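PDB 3EWM: putative sugar kinase PH1459 from Pyrococcus horikoshii, which probably phosphorylates a sugar, perhaps fructose, at the expense of ATP, as a member of the PfkB family in the ribokinase clan. Local coordinates for residues A[17-22]-A[93-98]; A[54-59]-A[79-84]; A[187-192]-A[204-209]; A[109-114]-A[137-142]. All coordinates share one frame; numbering follows the deposited sequence.

Contact 1 (A[17-22]-A[93-98]); sequences VEEGDL and QLKGAS
Q93 reaches from the end of strand 88-93 to the backbone of E18 and G20, joining two connections of the small four-stranded sheet that forms the lid in PfkB-type sugar kinases. The segment 17-22 leads from strand 11-16 to strand 27-33; the loop at 93-98 heads toward strand 100-103. With CG anti to the backbone N (chi1 177°) and a bend at chi2, the Q93 amide lies among the carbonyls of the facing loop. NE2 donates to E18 O at 2.6 Å and to G20 O at 2.9 Å; both acceptors lie close to the amide plane and both are met on a lone pair, so the two N-H groups are each used. On the other side of the amide, OE1 accepts from K95 N at 2.8 Å, which fixes the rotation of the group. An alanine at Q93 would probably leave the carbonyls of E18 and G20, and K95 N, without their partner and the two loops less firmly joined. The side chains of L22 and Q93 slide past each other in opposite directions, CD2 of L22 touching CB of Q93 at 4.1 Å. Nearer the surface, E19 and K95 cross obliquely; the ammonium of K95 continues to S16 O, while the carboxylate of E18 pairs with R26. Where the two aliphatic chains meet, E19 CG lies 3.8 Å from K95 CD.

Contact 2 (A[54-59]-A[79-84]); sequences SKVGND and IVKDEK
Two parallel strands pair here at one margin of the large nine-stranded sheet, S54-G57 of strand 49-57 against I79-D82 of strand 79-82, which is outermost within the chain. They are the two strands of a beta-alpha-beta unit whose helix is 60-71. The backbone bonds alternate as parallel pairing requires: V80 N donates to S54 O, V56 N to V80 O, D82 N to V56 O, and N58 N to D82 O just past the strand end. The D82 N to V56 O bond, at 2.6 Å, is short and nearly straight (171°). On the face carrying K55, V80 and D82, the lysine is extended, with CG anti to the backbone N (chi1 -156°). Its CG packs on V80 CB at 3.9 Å, and its NZ lies 3.5 Å from D82 OD2 in a long salt bridge, while it hydrogen-bonds N111 O and forms a salt bridge with D116. D82 OD1 reaches forward to accept from K84 N, two residues on, in an Asx turn at the end of the strand. On the other face, V56 CG2 meets I79 CG2 at 3.9 Å. Beyond the strands, N58 ND2 donates to E83 OE1 at 2.9 Å, meeting the syn lone pair of that oxygen, the amide and carboxylate planes standing 79° apart. A water accepts from K81 NZ at 2.8 Å and lies against N58 OD1. Helix 60-71 covers the V56 and I79 face through L65 and L69, its N-terminus capped by D59, and the 109-114 loop lies against the K55 side.

Contact 3 (A[187-192]-A[204-209]); sequences DIVKAS and VEVKGS
The chain of 204-209 runs back along strand 188-192 in nearly the reverse direction, the touching parts 160° apart, and comes close at two places, D187 beside S209 and I188 beside G208, without a hydrogen bond between them. Within the two segments side chains and a CA-H...O contact (G208 CA to D187 O, 3.5 Å) do the work; regular backbone bonding takes up just beyond, from D187 to M210 and L211 and from V189 to L211. V189 points across to the loop, its CG2 resting on G208 CA at 3.5 Å. Its CG1, anti to the backbone N (chi1 169°), meets V206 CG1 at 3.9 Å, the two valine side chains crossing at about a right angle. The same V206 methyl also takes A191 CB at 3.5 Å, so one branch serves both. G208 lies so near the strand that a beta carbon there would collide with D187 O and V189 N. At the end of the contact a water ties the polar groups together, donating to D187 OD1 at 3.0 Å and lying 2.6 Å from S209 OG; the other carboxylate oxygen of D187 is taken by I157 N. K190, an ATP-binding residue, turns its side chain away from the loop; T215 of the adjoining strand 211-215, also ATP-binding, gives A191 O a weak hydrogen bond through OG1. Strand 188-192 lies between strands 156-160 and 211-215 in the large sheet, with helix 245-259 over I188 and K190, while helices 172-185 and 193-200 close round V189, A191 and V206.

Contact 4 (A[109-114]-A[137-142]); sequences YFNMTL and RNPSRE
S140 and F110 carry the close-packed half of this contact, where the loop before helix 119-124 meets the start of helix 140-151. S140 OG donates to Y109 O at 2.5 Å and accepts from M112 N at 2.9 Å, so one buried hydroxyl bridges two points of the loop. S140 N adds a bond to F110 O at 3.1 Å, the donor lying above the carbonyl plane. The F110 ring is sandwiched: R137 CG lies 3.6 Å from the ring centroid, 4° off its normal, in a CH-pi contact, and Y109 CE1 covers the opposite face. An alanine at F110 would probably leave the R137 aliphatic chain and the Y109 ring without the surface between them. The P139 side is nearer solvent: its ring, after a cis peptide bond, still touches F110 O and N111 OD1, the ND2 of that amide bonding D82 OD2, and the packing thins out at T113 CG2, 4.2 Å from P139 CB. The guanidinium of R137 leads away to a salt bridge with D105. Around the contact, L103 of strand 100-103 touches Y109 and F110, strand 49-57 meets Y109 and M112 through S54 and K55, and R141 faces helix 172-185.

How the contacts relate
Contacts 2 and 3 both reach the large sheet, on opposite sides of the chain's centre and about 31 Å apart between centres; contact 2 forms its edge pairing and contact 3 lies on an inner strand that carries the ATP-binding K190, beside T215. Contact 4 lies about 12 Å from contact 2, centre to centre, and the two touch through N111 and M112. Contact 1 stands apart in the four-stranded sheet, its centre about 30 Å from each of the others. Along the chain contact 2 is nested within the loop closed by contact 1, then come contacts 4 and 3, so the lid is built round an excursion into the large sheet.

Contact 1 (A[17-22]-A[93-98])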
loop_
_atom_site.group_PDB
_atom_site.type_symbol
_atom_site.label_atom_id
_atom_site.label_comp_id
_atom_site.label_asym_id
_atom_site.label_seq_id
_atom_site.Cartn_x
_atom_site.Cartn_y
_atom_site.Cartn_z
ATOM N N VAL A 17 -2.220 11.902 9.428
ATOM C CA VAL A 17 -2.990 12.552 10.461
ATOM C C VAL A 17 -2.216 13.752 11.025
ATOM O O VAL A 17 -2.790 14.632 11.678
ATOM C CB VAL A 17 -3.386 11.508 11.536
ATOM C CG1 VAL A 17 -3.546 12.132 12.864
ATOM C CG2 VAL A 17 -4.688 10.831 11.117
ATOM N N GLU A 18 -0.919 13.786 10.757
ATOM C CA GLU A 18 -0.078 14.903 11.164
ATOM C C GLU A 18 0.658 15.503 9.984
ATOM O O GLU A 18 0.686 14.935 8.885
ATOM C CB GLU A 18 0.917 14.454 12.223
ATOM C CG GLU A 18 1.872 13.386 11.725
ATOM C CD GLU A 18 2.663 12.780 12.836
ATOM O OE1 GLU A 18 2.802 13.443 13.898
ATOM O OE2 GLU A 18 3.140 11.646 12.655
ATOM N N GLU A 19 1.258 16.662 10.226
ATOM C CA GLU A 19 2.106 17.305 9.232
ATOM C C GLU A 19 3.426 16.574 9.073
ATOM O O GLU A 19 3.839 15.809 9.948
ATOM C CB GLU A 19 2.335 18.775 9.590
ATOM C CG GLU A 19 1.017 19.540 9.568
ATOM C CD GLU A 19 1.109 20.908 8.938
ATOM O OE1 GLU A 19 1.706 21.048 7.835
ATOM O OE2 GLU A 19 0.548 21.841 9.541
ATOM N N GLY A 20 4.064 16.802 7.932
ATOM C CA GLY A 20 5.395 16.272 7.673
ATOM C C GLY A 20 5.496 15.467 6.399
ATOM O O GLY A 20 4.480 15.084 5.797
ATOM N N ASP A 21 6.736 15.209 5.999
ATOM C CA ASP A 21 7.027 14.341 4.894
ATOM C C ASP A 21 6.434 12.971 5.215
ATOM O O ASP A 21 6.437 12.551 6.374
ATOM C CB ASP A 21 8.545 14.238 4.691
ATOM C CG ASP A 21 9.199 15.584 4.347
ATOM O OD1 ASP A 21 10.426 15.697 4.561
ATOM O OD2 ASP A 21 8.517 16.520 3.845
ATOM N N LEU A 22 5.892 12.308 4.197
ATOM C CA LEU A 22 5.431 10.921 4.316
ATOM C C LEU A 22 6.450 10.011 4.972
ATOM O O LEU A 22 6.085 9.079 5.689
ATOM C CB LEU A 22 5.103 10.329 2.939
ATOM C CG LEU A 22 3.812 10.809 2.298
ATOM C CD1 LEU A 22 3.758 10.280 0.867
ATOM C CD2 LEU A 22 2.628 10.335 3.141
ATOM N N GLN A 93 -0.108 12.889 1.996
ATOM C CA GLN A 93 0.079 14.017 2.891
ATOM C C GLN A 93 -0.638 15.200 2.257
ATOM O O GLN A 93 -0.181 15.755 1.251
ATOM C CB GLN A 93 1.554 14.313 3.149
ATOM C CG GLN A 93 1.801 15.555 4.031
ATOM C CD GLN A 93 0.997 15.536 5.331
ATOM O OE1 GLN A 93 -0.184 15.878 5.348
ATOM N NE2 GLN A 93 1.649 15.158 6.427
ATOM N N LEU A 94 -1.766 15.580 2.846
ATOM C CA LEU A 94 -2.553 16.696 2.314
ATOM C C LEU A 94 -2.072 18.043 2.856
ATOM O O LEU A 94 -2.334 19.073 2.251
ATOM C CB LEU A 94 -4.054 16.505 2.608
ATOM C CG LEU A 94 -4.743 15.273 2.015
ATOM C CD1 LEU A 94 -6.135 15.081 2.646
ATOM C CD2 LEU A 94 -4.854 15.353 0.492
ATOM N N LYS A 95 -1.385 18.029 3.998
ATOM C CA LYS A 95 -1.034 19.273 4.699
ATOM C C LYS A 95 0.307 19.857 4.235
ATOM O O LYS A 95 1.105 19.186 3.578
ATOM C CB LYS A 95 -1.015 19.069 6.212
ATOM C CG LYS A 95 -2.285 18.477 6.800
ATOM C CD LYS A 95 -1.994 17.798 8.136
ATOM C CE LYS A 95 -3.226 17.062 8.679
ATOM N NZ LYS A 95 -3.681 15.948 7.781
ATOM N N GLY A 96 0.544 21.121 4.581
ATOM C CA GLY A 96 1.800 21.773 4.231
ATOM C C GLY A 96 1.760 22.391 2.847
ATOM O O GLY A 96 0.786 22.217 2.096
ATOM N N ALA A 97 2.829 23.111 2.512
ATOM C CA ALA A 97 2.922 23.846 1.253
ATOM C C ALA A 97 3.051 22.932 0.046
ATOM O O ALA A 97 2.605 23.290 -1.055
ATOM C CB ALA A 97 4.082 24.838 1.293
ATOM N N SER A 98 3.650 21.755 0.260
ATOM C CA SER A 98 3.933 20.803 -0.811
ATOM C C SER A 98 3.288 19.443 -0.522
ATOM O O SER A 98 3.989 18.512 -0.111
ATOM C CB SER A 98 5.449 20.618 -0.984
ATOM O OG SER A 98 6.138 21.855 -0.940
#

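Contact 2 (A[54-59]-A[79-84])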
loop_
_atom_site.group_PDB
_atom_site.type_symbol
_atom_site.label_atom_id
_atom_site.label_comp_id
_atom_site.label_asym_id
_atom_site.label_seq_id
_atom_site.Cartn_x
_atom_site.Cartn_y
_atom_site.Cartn_z
ATOM N N SER A 54 -14.910 -0.097 -11.452
ATOM C CA SER A 54 -13.565 -0.130 -10.962
ATOM C C SER A 54 -13.192 -1.560 -10.612
ATOM O O SER A 54 -13.921 -2.515 -10.941
ATOM C CB SER A 54 -13.398 0.787 -9.752
ATOM O OG SER A 54 -12.019 0.975 -9.511
ATOM N N LYS A 55 -12.055 -1.710 -9.944
ATOM C CA LYS A 55 -11.579 -3.030 -9.616
ATOM C C LYS A 55 -10.820 -2.904 -8.322
ATOM O O LYS A 55 -9.977 -2.008 -8.170
ATOM C CB LYS A 55 -10.667 -3.570 -10.731
ATOM C CG LYS A 55 -10.590 -5.094 -10.769
ATOM C CD LYS A 55 -9.833 -5.556 -11.990
ATOM C CE LYS A 55 -9.679 -7.069 -12.013
ATOM N NZ LYS A 55 -8.992 -7.527 -13.252
ATOM N N VAL A 56 -11.152 -3.778 -7.378
ATOM C CA VAL A 56 -10.458 -3.804 -6.080
ATOM C C VAL A 56 -9.890 -5.201 -5.891
ATOM O O VAL A 56 -10.176 -6.110 -6.679
ATOM C CB VAL A 56 -11.410 -3.438 -4.901
ATOM C CG1 VAL A 56 -11.856 -1.978 -4.992
ATOM C CG2 VAL A 56 -12.626 -4.360 -4.867
ATOM N N GLY A 57 -9.088 -5.375 -4.849
ATOM C CA GLY A 57 -8.574 -6.683 -4.514
ATOM C C GLY A 57 -9.664 -7.455 -3.803
ATOM O O GLY A 57 -10.544 -6.877 -3.148
ATOM N N ASN A 58 -9.602 -8.771 -3.924
ATOM C CA ASN A 58 -10.399 -9.639 -3.064
ATOM C C ASN A 58 -9.743 -9.644 -1.681
ATOM O O ASN A 58 -9.047 -10.578 -1.291
ATOM C CB ASN A 58 -10.513 -11.053 -3.653
ATOM C CG ASN A 58 -11.317 -11.990 -2.762
ATOM O OD1 ASN A 58 -12.107 -11.546 -1.908
ATOM N ND2 ASN A 58 -11.122 -13.296 -2.955
ATOM N N ASP A 59 -9.941 -8.552 -0.965
ATOM C CA ASP A 59 -9.288 -8.335 0.311
ATOM C C ASP A 59 -10.148 -7.420 1.177
ATOM O O ASP A 59 -11.149 -6.886 0.693
ATOM C CB ASP A 59 -7.840 -7.855 0.119
ATOM C CG ASP A 59 -7.712 -6.566 -0.696
ATOM O OD1 ASP A 59 -8.441 -5.594 -0.434
ATOM O OD2 ASP A 59 -6.822 -6.521 -1.574
ATOM N N ILE A 79 -18.014 -2.965 -9.773
ATOM C CA ILE A 79 -16.707 -3.086 -9.139
ATOM C C ILE A 79 -16.311 -4.552 -9.096
ATOM O O ILE A 79 -16.985 -5.372 -8.466
ATOM C CB ILE A 79 -16.658 -2.442 -7.733
ATOM C CG1 ILE A 79 -17.083 -0.973 -7.811
ATOM C CG2 ILE A 79 -15.252 -2.610 -7.103
ATOM C CD1 ILE A 79 -17.314 -0.348 -6.476
ATOM N N VAL A 80 -15.216 -4.870 -9.780
ATOM C CA VAL A 80 -14.740 -6.256 -9.890
ATOM C C VAL A 80 -13.717 -6.523 -8.797
ATOM O O VAL A 80 -13.013 -5.617 -8.359
ATOM C CB VAL A 80 -14.136 -6.520 -11.293
ATOM C CG1 VAL A 80 -13.476 -7.886 -11.365
ATOM C CG2 VAL A 80 -15.210 -6.387 -12.354
ATOM N N LYS A 81 -13.665 -7.759 -8.322
ATOM C CA LYS A 81 -12.654 -8.146 -7.368
ATOM C C LYS A 81 -11.559 -8.888 -8.110
ATOM O O LYS A 81 -11.811 -9.863 -8.822
ATOM C CB LYS A 81 -13.234 -9.016 -6.255
ATOM C CG LYS A 81 -14.281 -8.305 -5.443
ATOM C CD LYS A 81 -14.615 -9.079 -4.170
ATOM C CE LYS A 81 -15.485 -8.233 -3.261
ATOM N NZ LYS A 81 -15.604 -8.851 -1.910
ATOM N N ASP A 82 -10.351 -8.387 -7.939
ATOM C CA ASP A 82 -9.161 -8.962 -8.525
ATOM C C ASP A 82 -8.584 -9.996 -7.562
ATOM O O ASP A 82 -8.291 -9.701 -6.403
ATOM C CB ASP A 82 -8.157 -7.852 -8.808
ATOM C CG ASP A 82 -7.095 -8.264 -9.794
ATOM O OD1 ASP A 82 -6.606 -9.410 -9.712
ATOM O OD2 ASP A 82 -6.723 -7.421 -10.625
ATOM N N GLU A 83 -8.470 -11.226 -8.049
ATOM C CA GLU A 83 -7.873 -12.298 -7.264
ATOM C C GLU A 83 -6.347 -12.271 -7.300
ATOM O O GLU A 83 -5.697 -12.980 -6.537
ATOM C CB GLU A 83 -8.396 -13.656 -7.762
ATOM C CG GLU A 83 -9.916 -13.808 -7.650
ATOM C CD GLU A 83 -10.415 -13.822 -6.211
ATOM O OE1 GLU A 83 -9.603 -14.041 -5.283
ATOM O OE2 GLU A 83 -11.630 -13.619 -6.008
ATOM N N LYS A 84 -5.773 -11.465 -8.184
ATOM C CA LYS A 84 -4.319 -11.421 -8.325
ATOM C C LYS A 84 -3.664 -10.098 -7.900
ATOM O O LYS A 84 -2.443 -10.025 -7.801
ATOM C CB LYS A 84 -3.905 -11.748 -9.761
ATOM C CG LYS A 84 -4.439 -13.075 -10.293
ATOM C CD LYS A 84 -3.753 -14.228 -9.628
ATOM C CE LYS A 84 -4.128 -15.542 -10.306
ATOM N NZ LYS A 84 -3.768 -16.698 -9.435
HETATM O O HOH W 1 -13.232 -9.667 -0.697
#

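Contact 3 (A[187-192]-A[204-209])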
loop_
_atom_site.group_PDB
_atom_site.type_symbol
_atom_site.label_atom_id
_atom_site.label_comp_id
_atom_site.label_asym_id
_atom_site.label_seq_id
_atom_site.Cartn_x
_atom_site.Cartn_y
_atom_site.Cartn_z
ATOM N N ASP A 187 -16.784 15.189 -23.980
ATOM C CA ASP A 187 -17.720 16.292 -24.136
ATOM C C ASP A 187 -17.432 17.366 -23.100
ATOM O O ASP A 187 -17.522 18.551 -23.389
ATOM C CB ASP A 187 -19.130 15.782 -23.914
ATOM C CG ASP A 187 -19.533 14.765 -24.952
ATOM O OD1 ASP A 187 -19.869 15.190 -26.075
ATOM O OD2 ASP A 187 -19.517 13.560 -24.634
ATOM N N ILE A 188 -17.093 16.916 -21.894
ATOM C CA ILE A 188 -16.928 17.782 -20.745
ATOM C C ILE A 188 -15.530 17.541 -20.252
ATOM O O ILE A 188 -15.136 16.400 -19.981
ATOM C CB ILE A 188 -17.943 17.423 -19.633
ATOM C CG1 ILE A 188 -19.375 17.614 -20.140
ATOM C CG2 ILE A 188 -17.692 18.239 -18.369
ATOM C CD1 ILE A 188 -20.307 16.496 -19.699
ATOM N N VAL A 189 -14.757 18.611 -20.151
ATOM C CA VAL A 189 -13.408 18.502 -19.632
ATOM C C VAL A 189 -13.270 19.446 -18.451
ATOM O O VAL A 189 -13.690 20.615 -18.512
ATOM C CB VAL A 189 -12.340 18.809 -20.731
ATOM C CG1 VAL A 189 -10.931 18.953 -20.126
ATOM C CG2 VAL A 189 -12.357 17.723 -21.790
ATOM N N LYS A 190 -12.719 18.903 -17.370
ATOM C CA LYS A 190 -12.350 19.665 -16.204
ATOM C C LYS A 190 -10.830 19.663 -16.063
ATOM O O LYS A 190 -10.189 18.607 -16.097
ATOM C CB LYS A 190 -13.008 19.056 -14.955
ATOM C CG LYS A 190 -12.584 19.717 -13.668
ATOM C CD LYS A 190 -13.220 19.019 -12.465
ATOM C CE LYS A 190 -12.588 19.466 -11.175
ATOM N NZ LYS A 190 -11.254 18.868 -10.944
ATOM N N ALA A 191 -10.255 20.853 -15.895
ATOM C CA ALA A 191 -8.833 20.990 -15.726
ATOM C C ALA A 191 -8.549 22.213 -14.891
ATOM O O ALA A 191 -9.307 23.177 -14.937
ATOM C CB ALA A 191 -8.132 21.113 -17.092
ATOM N N SER A 192 -7.456 22.168 -14.131
ATOM C CA SER A 192 -6.961 23.357 -13.456
ATOM C C SER A 192 -6.287 24.245 -14.485
ATOM O O SER A 192 -5.839 23.785 -15.536
ATOM C CB SER A 192 -5.935 23.000 -12.380
ATOM O OG SER A 192 -4.787 22.412 -12.981
ATOM N N VAL A 204 -1.598 20.217 -26.812
ATOM C CA VAL A 204 -2.835 19.538 -26.450
ATOM C C VAL A 204 -3.840 20.583 -26.004
ATOM O O VAL A 204 -3.716 21.137 -24.920
ATOM C CB VAL A 204 -2.639 18.490 -25.314
ATOM C CG1 VAL A 204 -3.981 17.837 -24.931
ATOM C CG2 VAL A 204 -1.617 17.432 -25.714
ATOM N N GLU A 205 -4.821 20.853 -26.856
ATOM C CA GLU A 205 -5.935 21.712 -26.500
ATOM C C GLU A 205 -6.719 21.111 -25.316
ATOM O O GLU A 205 -7.089 19.941 -25.332
ATOM C CB GLU A 205 -6.831 21.955 -27.725
ATOM C CG GLU A 205 -8.143 22.687 -27.431
ATOM C CD GLU A 205 -8.661 23.543 -28.589
ATOM O OE1 GLU A 205 -9.021 24.717 -28.345
ATOM O OE2 GLU A 205 -8.719 23.064 -29.736
ATOM N N VAL A 206 -6.947 21.909 -24.282
ATOM C CA VAL A 206 -7.674 21.425 -23.119
ATOM C C VAL A 206 -9.073 22.020 -23.170
ATOM O O VAL A 206 -9.380 23.052 -22.560
ATOM C CB VAL A 206 -6.958 21.722 -21.799
ATOM C CG1 VAL A 206 -7.764 21.161 -20.613
ATOM C CG2 VAL A 206 -5.539 21.144 -21.817
ATOM N N LYS A 207 -9.918 21.336 -23.919
ATOM C CA LYS A 207 -11.250 21.793 -24.216
ATOM C C LYS A 207 -12.081 20.549 -24.412
ATOM O O LYS A 207 -11.657 19.630 -25.133
ATOM C CB LYS A 207 -11.215 22.604 -25.525
ATOM C CG LYS A 207 -12.561 23.076 -26.061
ATOM C CD LYS A 207 -12.393 23.978 -27.305
ATOM C CE LYS A 207 -13.633 24.860 -27.514
ATOM N NZ LYS A 207 -13.986 25.680 -26.298
ATOM N N GLY A 208 -13.237 20.497 -23.754
ATOM C CA GLY A 208 -14.241 19.481 -24.085
ATOM C C GLY A 208 -14.977 19.926 -25.338
ATOM O O GLY A 208 -14.926 21.099 -25.690
ATOM N N SER A 209 -15.659 19.005 -26.017
ATOM C CA SER A 209 -16.398 19.367 -27.231
ATOM C C SER A 209 -17.653 20.192 -26.893
ATOM O O SER A 209 -18.080 21.069 -27.663
ATOM C CB SER A 209 -16.748 18.103 -28.023
ATOM O OG SER A 209 -17.672 17.322 -27.308
HETATM O O HOH W 2 -17.885 14.945 -28.311
#

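Contact 4 (A[109-114]-A[137-142])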
loop_
_atom_site.group_PDB
_atom_site.type_symbol
_atom_site.label_atom_id
_atom_site.label_comp_id
_atom_site.label_asym_id
_atom_site.label_seq_id
_atom_site.Cartn_x
_atom_site.Cartn_y
_atom_site.Cartn_z
ATOM N N TYR A 109 -7.019 -1.699 -9.410
ATOM C CA TYR A 109 -7.756 -0.780 -10.296
ATOM C C TYR A 109 -7.012 -0.494 -11.593
ATOM O O TYR A 109 -7.624 -0.047 -12.575
ATOM C CB TYR A 109 -8.187 0.523 -9.588
ATOM C CG TYR A 109 -7.056 1.425 -9.195
ATOM C CD1 TYR A 109 -6.385 2.196 -10.145
ATOM C CD2 TYR A 109 -6.672 1.530 -7.856
ATOM C CE1 TYR A 109 -5.357 3.049 -9.783
ATOM C CE2 TYR A 109 -5.631 2.358 -7.486
ATOM C CZ TYR A 109 -4.973 3.109 -8.456
ATOM O OH TYR A 109 -3.927 3.912 -8.079
ATOM N N PHE A 110 -5.711 -0.783 -11.594
ATOM C CA PHE A 110 -4.861 -0.661 -12.783
ATOM C C PHE A 110 -4.855 -1.939 -13.624
ATOM O O PHE A 110 -4.277 -1.964 -14.711
ATOM C CB PHE A 110 -3.427 -0.301 -12.394
ATOM C CG PHE A 110 -3.184 1.167 -12.162
ATOM C CD1 PHE A 110 -3.649 2.122 -13.062
ATOM C CD2 PHE A 110 -2.437 1.593 -11.059
ATOM C CE1 PHE A 110 -3.395 3.468 -12.873
ATOM C CE2 PHE A 110 -2.158 2.958 -10.870
ATOM C CZ PHE A 110 -2.639 3.889 -11.774
ATOM N N ASN A 111 -5.558 -2.965 -13.149
ATOM C CA ASN A 111 -5.614 -4.274 -13.797
ATOM C C ASN A 111 -6.969 -4.606 -14.465
ATOM O O ASN A 111 -7.355 -5.774 -14.550
ATOM C CB ASN A 111 -5.282 -5.350 -12.752
ATOM C CG ASN A 111 -4.751 -6.628 -13.366
ATOM O OD1 ASN A 111 -4.079 -6.607 -14.405
ATOM N ND2 ASN A 111 -5.011 -7.749 -12.701
HETATM N N MSE A 112 -7.695 -3.590 -14.940
HETATM C CA MSE A 112 -8.985 -3.826 -15.582
HETATM C C MSE A 112 -8.815 -4.289 -17.010
HETATM O O MSE A 112 -8.037 -3.727 -17.767
HETATM C CB MSE A 112 -9.855 -2.568 -15.546
HETATM C CG MSE A 112 -10.473 -2.342 -14.188
HETATM SE SE MSE A 112 -11.771 -0.900 -14.234
HETATM C CE MSE A 112 -10.492 0.447 -13.907
ATOM N N THR A 113 -9.539 -5.334 -17.371
ATOM C CA THR A 113 -9.570 -5.772 -18.754
ATOM C C THR A 113 -10.997 -5.598 -19.235
ATOM O O THR A 113 -11.909 -5.312 -18.443
ATOM C CB THR A 113 -9.120 -7.251 -18.898
ATOM O OG1 THR A 113 -9.962 -8.067 -18.087
ATOM C CG2 THR A 113 -7.666 -7.433 -18.440
ATOM N N LEU A 114 -11.212 -5.779 -20.527
ATOM C CA LEU A 114 -12.544 -5.622 -21.091
ATOM C C LEU A 114 -13.596 -6.523 -20.448
ATOM O O LEU A 114 -14.741 -6.126 -20.326
ATOM C CB LEU A 114 -12.511 -5.834 -22.590
ATOM C CG LEU A 114 -11.811 -4.690 -23.307
ATOM C CD1 LEU A 114 -11.475 -5.103 -24.733
ATOM C CD2 LEU A 114 -12.673 -3.422 -23.279
ATOM N N ARG A 137 -1.524 3.307 -16.102
ATOM C CA ARG A 137 -1.007 1.963 -16.267
ATOM C C ARG A 137 -1.939 1.118 -17.104
ATOM O O ARG A 137 -3.146 1.273 -17.045
ATOM C CB ARG A 137 -0.833 1.265 -14.915
ATOM C CG ARG A 137 0.091 1.959 -13.942
ATOM C CD ARG A 137 1.559 1.788 -14.347
ATOM N NE ARG A 137 2.419 2.431 -13.361
ATOM C CZ ARG A 137 2.690 3.733 -13.327
ATOM N NH1 ARG A 137 2.194 4.561 -14.243
ATOM N NH2 ARG A 137 3.468 4.216 -12.370
ATOM N N ASN A 138 -1.342 0.197 -17.848
ATOM C CA ASN A 138 -2.088 -0.853 -18.487
ATOM C C ASN A 138 -2.243 -2.009 -17.503
ATOM O O ASN A 138 -1.496 -2.078 -16.537
ATOM C CB ASN A 138 -1.365 -1.299 -19.754
ATOM C CG ASN A 138 -1.708 -0.449 -20.957
ATOM O OD1 ASN A 138 -0.852 -0.188 -21.806
ATOM N ND2 ASN A 138 -2.963 -0.050 -21.069
ATOM N N PRO A 139 -3.217 -2.911 -17.731
ATOM C CA PRO A 139 -4.212 -2.917 -18.808
ATOM C C PRO A 139 -5.322 -1.880 -18.672
ATOM O O PRO A 139 -6.071 -1.689 -19.622
ATOM C CB PRO A 139 -4.828 -4.323 -18.710
ATOM C CG PRO A 139 -4.681 -4.660 -17.263
ATOM C CD PRO A 139 -3.344 -4.110 -16.879
ATOM N N SER A 140 -5.430 -1.216 -17.520
ATOM C CA SER A 140 -6.572 -0.336 -17.277
ATOM C C SER A 140 -6.654 0.812 -18.286
ATOM O O SER A 140 -7.744 1.129 -18.779
ATOM C CB SER A 140 -6.560 0.213 -15.858
ATOM O OG SER A 140 -7.261 -0.675 -15.008
ATOM N N ARG A 141 -5.510 1.414 -18.594
ATOM C CA ARG A 141 -5.463 2.465 -19.595
ATOM C C ARG A 141 -6.145 2.050 -20.898
ATOM O O ARG A 141 -7.080 2.696 -21.344
ATOM C CB ARG A 141 -4.034 2.910 -19.864
ATOM C CG ARG A 141 -3.936 3.792 -21.084
ATOM C CD ARG A 141 -2.731 4.671 -20.974
ATOM N NE ARG A 141 -1.553 4.054 -21.536
ATOM C CZ ARG A 141 -0.395 3.873 -20.911
ATOM N NH1 ARG A 141 -0.221 4.240 -19.649
ATOM N NH2 ARG A 141 0.605 3.313 -21.575
ATOM N N GLU A 142 -5.697 0.956 -21.492
ATOM C CA GLU A 142 -6.266 0.529 -22.758
ATOM C C GLU A 142 -7.741 0.170 -22.629
ATOM O O GLU A 142 -8.533 0.513 -23.493
ATOM C CB GLU A 142 -5.423 -0.588 -23.396
ATOM C CG GLU A 142 -4.207 0.018 -24.054
ATOM C CD GLU A 142 -3.174 -0.977 -24.517
ATOM O OE1 GLU A 142 -2.117 -0.479 -24.967
ATOM O OE2 GLU A 142 -3.398 -2.213 -24.427
#